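Local coordinates for xylose isomerase-like TIM barrel domain-containing protein (Thermus thermophilus, PDB 3AYV) that is of unknown biochemical function but binds zinc ions in a TIM barrel of the xylose isomerase-like family and may help protect against oxidative stress, at residues F7-A12 against A39-L44; Q20-G25 against A230-L235. One frame throughout, in Å; residues are numbered along the deposited sequence.

Overall arrangement
Strand 3-8 starts the chain, and the first segment of contact 1 takes in its end and the start of helix 12-22. The end of that helix and the turn into strand 25-29 form the first segment of contact 2. Next comes helix 38-47, where contact 1 closes a loop of 26 intervening residues. Contact 2 closes only at helix 229-240, after 204 intervening residues. The segments alternate along the chain, so the two contacts cross, their centres about 20 Å apart. Contact 1 ties the connection leaving the first strand of the eight-stranded barrel to the helix that follows the second, while contact 2 joins opposite ends of the sequence where the barrel closes.

Contact 1 of 2, residues F7-A12 against A39-L44; sequences FPLSRA and ALFQSL
L9 divides its two methyls between F41 and L44 of helix 38-47. F7, on the last part of strand 3-8, only approaches that helix, its CZ 4.9 Å from L44 CD1; the ring itself packs on A15 and L19 of helix 12-22. Beyond P8 the chain enters a short 3-10 segment, recorded by the bond from R11 N to P8 O (2.8 Å), and L9 faces helix 38-47. Its CG stands anti to the backbone N (chi1 179°), which carries both methyls out to the helix. CD2 comes up at the far end of the F41 ring, 3.6 Å from F41 CZ, with F41 CE1 and CE2 a little farther off and about equal to each other; the L9 side chain lies roughly perpendicular to that of F41. The other branch goes to L44: L9 CD1 lies 4.0 Å from L44 CD2. This is packing of the layer between barrel and helices in a TIM barrel, here made by the loop at the C-terminal end of the first strand, with the L9 side chain about 10 Å from that of the zinc ligand H55. L40 lies at the margin, its O a loose 4.4 Å from L9 CD1. S10 turns from the helix, and its OG is hydrogen-bonded to D31. R11 is at the N-cap position of helix 12-22; the CB of A12, just after it, points toward helix 38-47 but stays 4.7 Å from L44 CD1.

Contact 2 of 2, residues Q20-G25 against A230-L235; sequences QALGLG and ASLAFL
The Schellman motif at the C-terminal end of helix 12-22 delivers L22 and L24 to L232 of the last helix of the TIM barrel. G23 takes a positive phi of 66°, and the bond from G23 N to Q20 O (3.1 Å) is one of two running back into the last turn; the reversal sends the chain on toward strand 25-29. With L22 just before the bend and L24 just after it, a single methyl, CD2 of L232, serves both. It rests 3.7 Å from the carbonyl L22 O and 4.1 Å from L22 CB, so the base of L22 rather than its tip makes the contact. From the far side of the turn L24 contributes its own methyl, L24 CD2 lying 3.9 Å from L232 CD2, as the L24 and L232 side chains run antiparallel, side by side. With its CG anti to the backbone N (chi1 -171°), L232 reaches out from its helix toward the turn. No hydrogen bond joins the segments, and the buried area is small, 113 Å² in all. Beneath, L24 and L235 both pack on V3 of strand 3-8, while S231 and L235 touch L222 of strand 219-222, placing the contact over the seam between the first and last barrel strands.

Contact 1 of 2, residues F7-A12 against A39-L44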
loop_
_atom_site.group_PDB
_atom_site.type_symbol
_atom_site.label_atom_id
_atom_site.label_comp_id
_atom_site.label_asym_id
_atom_site.label_seq_id
_atom_site.Cartn_x
_atom_site.Cartn_y
_atom_site.Cartn_z
ATOM N N PHE A 7 -6.366 3.851 -7.509
ATOM C CA PHE A 7 -6.446 3.765 -8.974
ATOM C C PHE A 7 -5.062 4.036 -9.547
ATOM O O PHE A 7 -4.272 4.771 -8.954
ATOM C CB PHE A 7 -7.475 4.780 -9.546
ATOM C CG PHE A 7 -7.207 6.215 -9.148
ATOM C CD1 PHE A 7 -7.705 6.716 -7.958
ATOM C CD2 PHE A 7 -6.445 7.047 -9.961
ATOM C CE1 PHE A 7 -7.443 8.036 -7.571
ATOM C CE2 PHE A 7 -6.169 8.380 -9.592
ATOM C CZ PHE A 7 -6.694 8.882 -8.405
ATOM N N PRO A 8 -4.744 3.435 -10.700
ATOM C CA PRO A 8 -3.497 3.800 -11.363
ATOM C C PRO A 8 -3.572 5.192 -11.994
ATOM O O PRO A 8 -4.652 5.623 -12.439
ATOM C CB PRO A 8 -3.346 2.730 -12.445
ATOM C CG PRO A 8 -4.748 2.272 -12.716
ATOM C CD PRO A 8 -5.471 2.361 -11.404
ATOM N N LEU A 9 -2.431 5.873 -12.043
ATOM C CA LEU A 9 -2.307 7.147 -12.738
ATOM C C LEU A 9 -2.854 7.020 -14.173
ATOM O O LEU A 9 -3.489 7.956 -14.693
ATOM C CB LEU A 9 -0.845 7.585 -12.741
ATOM C CG LEU A 9 -0.512 8.892 -13.459
ATOM C CD1 LEU A 9 -1.337 10.045 -12.831
ATOM C CD2 LEU A 9 0.992 9.137 -13.401
ATOM N N SER A 10 -2.662 5.845 -14.777
ATOM C CA SER A 10 -3.118 5.581 -16.144
ATOM C C SER A 10 -4.640 5.626 -16.296
ATOM O O SER A 10 -5.144 5.731 -17.415
ATOM C CB SER A 10 -2.575 4.240 -16.658
ATOM O OG SER A 10 -3.050 3.163 -15.871
ATOM N N ARG A 11 -5.364 5.553 -15.181
ATOM C CA ARG A 11 -6.826 5.593 -15.214
ATOM C C ARG A 11 -7.377 6.738 -14.390
ATOM O O ARG A 11 -8.497 6.648 -13.906
ATOM C CB ARG A 11 -7.413 4.273 -14.710
ATOM C CG ARG A 11 -7.238 3.124 -15.665
ATOM C CD ARG A 11 -7.555 1.801 -14.994
ATOM N NE ARG A 11 -6.796 0.726 -15.630
ATOM C CZ ARG A 11 -6.465 -0.431 -15.054
ATOM N NH1 ARG A 11 -6.828 -0.707 -13.797
ATOM N NH2 ARG A 11 -5.764 -1.322 -15.742
ATOM N N ALA A 12 -6.595 7.801 -14.214
ATOM C CA ALA A 12 -6.999 8.902 -13.336
ATOM C C ALA A 12 -8.232 9.621 -13.884
ATOM O O ALA A 12 -9.182 9.869 -13.144
ATOM C CB ALA A 12 -5.854 9.881 -13.117
ATOM N N ALA A 39 3.123 16.376 -17.618
ATOM C CA ALA A 39 1.791 16.955 -17.801
ATOM C C ALA A 39 0.710 16.200 -17.033
ATOM O O ALA A 39 -0.237 16.816 -16.526
ATOM C CB ALA A 39 1.437 17.041 -19.293
ATOM N N LEU A 40 0.856 14.872 -16.936
ATOM C CA LEU A 40 -0.122 14.056 -16.217
ATOM C C LEU A 40 -0.133 14.351 -14.716
ATOM O O LEU A 40 -1.184 14.287 -14.072
ATOM C CB LEU A 40 0.107 12.557 -16.459
ATOM C CG LEU A 40 -0.202 11.919 -17.820
ATOM C CD1 LEU A 40 0.235 10.461 -17.758
ATOM C CD2 LEU A 40 -1.672 12.017 -18.238
ATOM N N PHE A 41 1.039 14.685 -14.178
ATOM C CA PHE A 41 1.183 15.037 -12.764
ATOM C C PHE A 41 0.642 16.444 -12.496
ATOM O O PHE A 41 -0.045 16.683 -11.488
ATOM C CB PHE A 41 2.644 14.900 -12.327
ATOM C CG PHE A 41 3.092 13.474 -12.224
ATOM C CD1 PHE A 41 2.862 12.743 -11.057
ATOM C CD2 PHE A 41 3.686 12.843 -13.313
ATOM C CE1 PHE A 41 3.249 11.396 -10.968
ATOM C CE2 PHE A 41 4.075 11.501 -13.235
ATOM C CZ PHE A 41 3.848 10.778 -12.052
ATOM N N GLN A 42 0.944 17.359 -13.415
ATOM C CA GLN A 42 0.388 18.725 -13.375
ATOM C C GLN A 42 -1.140 18.689 -13.456
ATOM O O GLN A 42 -1.834 19.313 -12.648
ATOM C CB GLN A 42 0.952 19.568 -14.516
ATOM C CG GLN A 42 2.419 19.968 -14.374
ATOM C CD GLN A 42 2.854 20.983 -15.436
ATOM O OE1 GLN A 42 2.155 21.982 -15.691
ATOM N NE2 GLN A 42 4.015 20.739 -16.055
ATOM N N SER A 43 -1.659 17.937 -14.425
ATOM C CA SER A 43 -3.091 17.804 -14.606
ATOM C C SER A 43 -3.791 17.218 -13.380
ATOM O O SER A 43 -4.884 17.660 -13.024
ATOM C CB SER A 43 -3.400 16.987 -15.859
ATOM O OG SER A 43 -4.715 16.462 -15.807
ATOM N N LEU A 44 -3.172 16.231 -12.730
ATOM C CA LEU A 44 -3.786 15.604 -11.568
ATOM C C LEU A 44 -3.794 16.546 -10.371
ATOM O O LEU A 44 -4.804 16.679 -9.693
ATOM C CB LEU A 44 -3.084 14.286 -11.211
ATOM C CG LEU A 44 -3.570 13.530 -9.967
ATOM C CD1 LEU A 44 -5.092 13.285 -9.951
ATOM C CD2 LEU A 44 -2.790 12.206 -9.855
#

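Contact 2 of 2, residues Q20-G25 against A230-L235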
loop_
_atom_site.group_PDB
_atom_site.type_symbol
_atom_site.label_atom_id
_atom_site.label_comp_id
_atom_site.label_asym_id
_atom_site.label_seq_id
_atom_site.Cartn_x
_atom_site.Cartn_y
_atom_site.Cartn_z
ATOM N N GLN A 20 -14.978 12.333 -6.578
ATOM C CA GLN A 20 -15.701 13.552 -6.252
ATOM C C GLN A 20 -17.076 13.173 -5.717
ATOM O O GLN A 20 -17.476 13.608 -4.633
ATOM C CB GLN A 20 -15.838 14.411 -7.517
ATOM C CG GLN A 20 -15.884 15.920 -7.275
ATOM C CD GLN A 20 -14.736 16.409 -6.392
ATOM O OE1 GLN A 20 -13.548 16.218 -6.709
ATOM N NE2 GLN A 20 -15.089 17.028 -5.267
ATOM N N ALA A 21 -17.760 12.317 -6.472
ATOM C CA ALA A 21 -19.156 11.970 -6.230
ATOM C C ALA A 21 -19.361 11.211 -4.934
ATOM O O ALA A 21 -20.410 11.333 -4.302
ATOM C CB ALA A 21 -19.708 11.177 -7.402
ATOM N N LEU A 22 -18.354 10.438 -4.526
ATOM C CA LEU A 22 -18.453 9.685 -3.292
ATOM C C LEU A 22 -17.721 10.353 -2.122
ATOM O O LEU A 22 -17.772 9.854 -1.004
ATOM C CB LEU A 22 -17.964 8.248 -3.498
ATOM C CG LEU A 22 -18.771 7.336 -4.443
ATOM C CD1 LEU A 22 -17.920 6.141 -4.853
ATOM C CD2 LEU A 22 -20.108 6.871 -3.818
ATOM N N GLY A 23 -17.049 11.472 -2.389
ATOM C CA GLY A 23 -16.270 12.198 -1.371
ATOM C C GLY A 23 -15.074 11.406 -0.868
ATOM O O GLY A 23 -14.739 11.444 0.318
ATOM N N LEU A 24 -14.438 10.673 -1.776
ATOM C CA LEU A 24 -13.284 9.859 -1.422
ATOM C C LEU A 24 -11.961 10.589 -1.656
ATOM O O LEU A 24 -11.835 11.468 -2.533
ATOM C CB LEU A 24 -13.316 8.535 -2.200
ATOM C CG LEU A 24 -14.444 7.561 -1.838
ATOM C CD1 LEU A 24 -14.466 6.411 -2.814
ATOM C CD2 LEU A 24 -14.312 7.034 -0.421
ATOM N N GLY A 25 -10.969 10.223 -0.849
ATOM C CA GLY A 25 -9.596 10.624 -1.118
ATOM C C GLY A 25 -8.994 9.722 -2.206
ATOM O O GLY A 25 -9.695 8.903 -2.823
ATOM N N ALA A 230 -20.276 -0.045 -2.700
ATOM C CA ALA A 230 -20.652 -1.070 -1.724
ATOM C C ALA A 230 -19.675 -1.151 -0.536
ATOM O O ALA A 230 -20.083 -1.446 0.585
ATOM C CB ALA A 230 -20.795 -2.436 -2.387
ATOM N N SER A 231 -18.389 -0.895 -0.781
ATOM C CA SER A 231 -17.410 -0.909 0.323
ATOM C C SER A 231 -17.573 0.297 1.245
ATOM O O SER A 231 -17.466 0.166 2.465
ATOM C CB SER A 231 -15.964 -0.973 -0.189
ATOM O OG SER A 231 -15.762 -2.174 -0.899
ATOM N N LEU A 232 -17.810 1.467 0.662
ATOM C CA LEU A 232 -18.061 2.662 1.465
ATOM C C LEU A 232 -19.292 2.472 2.378
ATOM O O LEU A 232 -19.266 2.831 3.572
ATOM C CB LEU A 232 -18.171 3.887 0.554
ATOM C CG LEU A 232 -18.223 5.258 1.233
ATOM C CD1 LEU A 232 -17.149 5.421 2.356
ATOM C CD2 LEU A 232 -18.115 6.354 0.162
ATOM N N ALA A 233 -20.346 1.872 1.817
ATOM C CA ALA A 233 -21.566 1.539 2.551
ATOM C C ALA A 233 -21.320 0.511 3.653
ATOM O O ALA A 233 -21.911 0.603 4.734
ATOM C CB ALA A 233 -22.671 1.044 1.583
ATOM N N PHE A 234 -20.453 -0.474 3.378
ATOM C CA PHE A 234 -20.009 -1.431 4.398
ATOM C C PHE A 234 -19.323 -0.671 5.558
ATOM O O PHE A 234 -19.630 -0.914 6.736
ATOM C CB PHE A 234 -19.043 -2.478 3.775
ATOM C CG PHE A 234 -18.675 -3.624 4.702
ATOM C CD1 PHE A 234 -17.703 -3.461 5.698
ATOM C CD2 PHE A 234 -19.280 -4.869 4.567
ATOM C CE1 PHE A 234 -17.362 -4.522 6.550
ATOM C CE2 PHE A 234 -18.946 -5.944 5.414
ATOM C CZ PHE A 234 -17.985 -5.767 6.404
ATOM N N LEU A 235 -18.427 0.259 5.223
ATOM C CA LEU A 235 -17.650 0.971 6.252
ATOM C C LEU A 235 -18.565 1.842 7.133
ATOM O O LEU A 235 -18.398 1.921 8.369
ATOM C CB LEU A 235 -16.551 1.836 5.619
ATOM C CG LEU A 235 -15.379 1.066 4.987
ATOM C CD1 LEU A 235 -14.388 2.007 4.324
ATOM C CD2 LEU A 235 -14.692 0.256 6.084
#